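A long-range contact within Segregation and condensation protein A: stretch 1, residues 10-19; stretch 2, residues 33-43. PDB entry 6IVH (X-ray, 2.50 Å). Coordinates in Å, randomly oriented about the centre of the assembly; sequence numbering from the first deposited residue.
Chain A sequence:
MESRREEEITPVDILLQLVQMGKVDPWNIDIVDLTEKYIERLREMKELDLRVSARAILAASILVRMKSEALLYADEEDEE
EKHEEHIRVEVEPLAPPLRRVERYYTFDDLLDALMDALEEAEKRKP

Stretch 1, residues 10-19: TPVDILLQLV
Stretch 2 (33-43) DLTEKYIERLR

Two helices that cross steeply can pack through a compact patch of side chains without any hydrogen bond between them, and this pair in Segregation and condensation protein A is a clear example. Residues 11-19 and 33-43 are both helical, with phi/psi near -65/-40; their axes approach to 10.0 Å, and their N-to-C directions differ by 111°. The nearest CA atoms are those of I14 and Y38, 6.7 Å apart, and of L18 and K37, 7.8 Å apart. T10 (chi1 p) caps the first helix: its OG1 accepts a weak 3.4 Å bond from D13 N, while T10 N donates to D13 OD2 at 2.9 Å.

I14 (m, t) points toward the second helix. Its CG2 meets Y38 CD2 at 3.5 Å and R41 CG at 3.7 Å, and its CD1 reaches L42 CD1 (L42 t, p) at 3.8 Å. Y38 leaves its backbone sideways, but chi1 t with chi2 -88° carries the ring to the contact, where P11 O lies at its edge. One turn on from I14, L18 (m, t) places CD1 3.7 Å from L34 CD2 (L34 t, m); L15 CD2 touches L34 CD1 at 4.0 Å. Q17 OE1 sits over one guanidinium face of R41 (chi1 t, chi2 p), 3.2 Å from R41 NE, too poorly angled to hydrogen-bond.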

# COMPACT_ATOMS: atom_id res chain seq x y z
N THR A 10 8.26 -5.81 -5.61
CA THR A 10 8.18 -4.37 -5.41
C THR A 10 6.81 -3.99 -4.86
O THR A 10 5.86 -4.77 -4.94
CB THR A 10 8.44 -3.64 -6.73
OG1 THR A 10 7.42 -3.98 -7.67
CG2 THR A 10 9.80 -4.02 -7.29
N PRO A 11 6.69 -2.79 -4.27
CA PRO A 11 5.36 -2.36 -3.80
C PRO A 11 4.31 -2.35 -4.89
O PRO A 11 3.13 -2.62 -4.61
CB PRO A 11 5.62 -0.94 -3.28
CG PRO A 11 7.07 -0.92 -2.93
CD PRO A 11 7.75 -1.84 -3.90
N VAL A 12 4.69 -2.04 -6.13
CA VAL A 12 3.72 -2.01 -7.22
C VAL A 12 3.21 -3.41 -7.53
O VAL A 12 2.02 -3.60 -7.81
CB VAL A 12 4.34 -1.34 -8.46
CG1 VAL A 12 3.32 -1.25 -9.59
CG2 VAL A 12 4.89 0.03 -8.11
N ASP A 13 4.10 -4.41 -7.46
CA ASP A 13 3.70 -5.79 -7.71
C ASP A 13 2.55 -6.21 -6.80
O ASP A 13 1.57 -6.81 -7.26
CB ASP A 13 4.90 -6.72 -7.50
CG ASP A 13 5.98 -6.54 -8.55
OD1 ASP A 13 5.63 -6.25 -9.71
OD2 ASP A 13 7.17 -6.68 -8.20
N ILE A 14 2.65 -5.90 -5.51
CA ILE A 14 1.60 -6.30 -4.58
C ILE A 14 0.32 -5.53 -4.84
O ILE A 14 -0.78 -6.10 -4.81
CB ILE A 14 2.09 -6.12 -3.13
CG1 ILE A 14 3.34 -6.97 -2.88
CG2 ILE A 14 0.99 -6.47 -2.14
CD1 ILE A 14 3.95 -6.79 -1.51
N LEU A 15 0.42 -4.23 -5.13
CA LEU A 15 -0.77 -3.43 -5.35
C LEU A 15 -1.48 -3.84 -6.64
O LEU A 15 -2.71 -3.93 -6.67
CB LEU A 15 -0.41 -1.95 -5.38
CG LEU A 15 0.07 -1.36 -4.05
CD1 LEU A 15 0.76 -0.02 -4.26
CD2 LEU A 15 -1.09 -1.22 -3.08
N LEU A 16 -0.72 -4.10 -7.71
CA LEU A 16 -1.33 -4.50 -8.98
C LEU A 16 -2.04 -5.84 -8.87
O LEU A 16 -3.12 -6.03 -9.44
CB LEU A 16 -0.28 -4.55 -10.09
CG LEU A 16 0.28 -3.23 -10.62
CD1 LEU A 16 1.36 -3.47 -11.66
CD2 LEU A 16 -0.85 -2.42 -11.21
N GLN A 17 -1.44 -6.80 -8.16
CA GLN A 17 -2.06 -8.11 -8.00
C GLN A 17 -3.33 -8.02 -7.16
O GLN A 17 -4.25 -8.83 -7.33
CB GLN A 17 -1.06 -9.09 -7.37
CG GLN A 17 -1.55 -10.54 -7.27
CD GLN A 17 -2.26 -10.85 -5.96
OE1 GLN A 17 -2.08 -10.15 -4.96
NE2 GLN A 17 -3.07 -11.90 -5.96
N LEU A 18 -3.40 -7.06 -6.24
CA LEU A 18 -4.64 -6.81 -5.51
C LEU A 18 -5.70 -6.25 -6.45
O LEU A 18 -6.88 -6.62 -6.36
CB LEU A 18 -4.39 -5.86 -4.34
CG LEU A 18 -3.57 -6.37 -3.16
CD1 LEU A 18 -3.33 -5.26 -2.15
CD2 LEU A 18 -4.26 -7.55 -2.51
N VAL A 19 -5.31 -5.34 -7.34
CA VAL A 19 -6.24 -4.82 -8.33
C VAL A 19 -6.63 -5.90 -9.32
O VAL A 19 -7.81 -6.11 -9.62
CB VAL A 19 -5.62 -3.60 -9.04
CG1 VAL A 19 -6.49 -3.18 -10.22
CG2 VAL A 19 -5.44 -2.45 -8.07
N ASP A 33 -8.91 -0.40 4.56
CA ASP A 33 -9.09 -1.78 4.13
C ASP A 33 -7.94 -2.25 3.24
O ASP A 33 -7.61 -3.44 3.23
CB ASP A 33 -10.42 -1.93 3.40
CG ASP A 33 -11.60 -1.51 4.26
OD1 ASP A 33 -11.46 -1.50 5.50
OD2 ASP A 33 -12.67 -1.19 3.69
N LEU A 34 -7.32 -1.33 2.49
CA LEU A 34 -6.22 -1.70 1.61
C LEU A 34 -4.97 -2.07 2.39
O LEU A 34 -4.19 -2.92 1.93
CB LEU A 34 -5.92 -0.55 0.64
CG LEU A 34 -4.87 -0.71 -0.46
CD1 LEU A 34 -3.45 -0.39 0.02
CD2 LEU A 34 -4.92 -2.11 -1.07
N THR A 35 -4.76 -1.45 3.55
CA THR A 35 -3.51 -1.64 4.28
C THR A 35 -3.33 -3.10 4.71
O THR A 35 -2.26 -3.69 4.50
CB THR A 35 -3.46 -0.71 5.49
OG1 THR A 35 -3.56 0.65 5.04
CG2 THR A 35 -2.15 -0.90 6.25
N GLU A 36 -4.36 -3.70 5.29
CA GLU A 36 -4.22 -5.07 5.76
C GLU A 36 -4.21 -6.06 4.60
O GLU A 36 -3.57 -7.11 4.69
CB GLU A 36 -5.32 -5.42 6.76
CG GLU A 36 -5.10 -6.74 7.52
CD GLU A 36 -3.82 -6.75 8.35
OE1 GLU A 36 -3.32 -5.65 8.69
OE2 GLU A 36 -3.32 -7.85 8.66
N LYS A 37 -4.91 -5.75 3.50
CA LYS A 37 -4.81 -6.58 2.30
C LYS A 37 -3.38 -6.59 1.76
O LYS A 37 -2.89 -7.63 1.31
CB LYS A 37 -5.79 -6.10 1.23
CG LYS A 37 -7.25 -6.18 1.62
CD LYS A 37 -8.15 -5.81 0.45
CE LYS A 37 -9.62 -5.82 0.84
NZ LYS A 37 -9.97 -4.66 1.70
N TYR A 38 -2.71 -5.44 1.81
CA TYR A 38 -1.31 -5.38 1.42
C TYR A 38 -0.45 -6.22 2.36
O TYR A 38 0.44 -6.96 1.91
CB TYR A 38 -0.83 -3.93 1.42
CG TYR A 38 0.62 -3.74 1.03
CD1 TYR A 38 1.63 -3.79 1.99
CD2 TYR A 38 0.98 -3.51 -0.29
CE1 TYR A 38 2.96 -3.62 1.63
CE2 TYR A 38 2.30 -3.33 -0.65
CZ TYR A 38 3.29 -3.39 0.31
OH TYR A 38 4.60 -3.22 -0.05
N ILE A 39 -0.70 -6.13 3.67
CA ILE A 39 0.08 -6.90 4.63
C ILE A 39 -0.22 -8.39 4.50
O ILE A 39 0.68 -9.23 4.62
CB ILE A 39 -0.19 -6.38 6.05
CG1 ILE A 39 0.36 -4.96 6.21
CG2 ILE A 39 0.40 -7.33 7.09
CD1 ILE A 39 0.13 -4.36 7.58
N GLU A 40 -1.49 -8.73 4.24
CA GLU A 40 -1.84 -10.13 4.00
C GLU A 40 -1.01 -10.71 2.86
O GLU A 40 -0.37 -11.75 3.02
CB GLU A 40 -3.34 -10.26 3.68
CG GLU A 40 -4.26 -10.10 4.88
CD GLU A 40 -5.73 -10.08 4.48
OE1 GLU A 40 -6.06 -10.60 3.40
OE2 GLU A 40 -6.55 -9.54 5.26
N ARG A 41 -1.00 -10.02 1.71
CA ARG A 41 -0.24 -10.51 0.57
C ARG A 41 1.26 -10.48 0.86
O ARG A 41 1.99 -11.39 0.46
CB ARG A 41 -0.56 -9.68 -0.67
CG ARG A 41 0.25 -10.05 -1.89
CD ARG A 41 -0.15 -11.42 -2.43
NE ARG A 41 0.40 -11.67 -3.75
CZ ARG A 41 0.39 -12.84 -4.37
NH1 ARG A 41 -0.16 -13.90 -3.77
NH2 ARG A 41 0.92 -12.97 -5.57
N LEU A 42 1.73 -9.44 1.55
CA LEU A 42 3.14 -9.37 1.91
C LEU A 42 3.54 -10.55 2.79
O LEU A 42 4.65 -11.08 2.66
CB LEU A 42 3.44 -8.06 2.63
CG LEU A 42 4.90 -7.81 2.98
CD1 LEU A 42 5.76 -7.80 1.73
CD2 LEU A 42 5.06 -6.51 3.76
N ARG A 43 2.65 -10.98 3.68
CA ARG A 43 2.93 -12.16 4.49
C ARG A 43 2.95 -13.43 3.65
O ARG A 43 3.71 -14.36 3.95
CB ARG A 43 1.89 -12.27 5.61
CG ARG A 43 2.03 -13.50 6.48
CD ARG A 43 1.18 -13.38 7.73
NE ARG A 43 1.59 -12.25 8.55
CZ ARG A 43 2.60 -12.29 9.42
NH1 ARG A 43 3.31 -13.40 9.56
NH2 ARG A 43 2.91 -11.21 10.13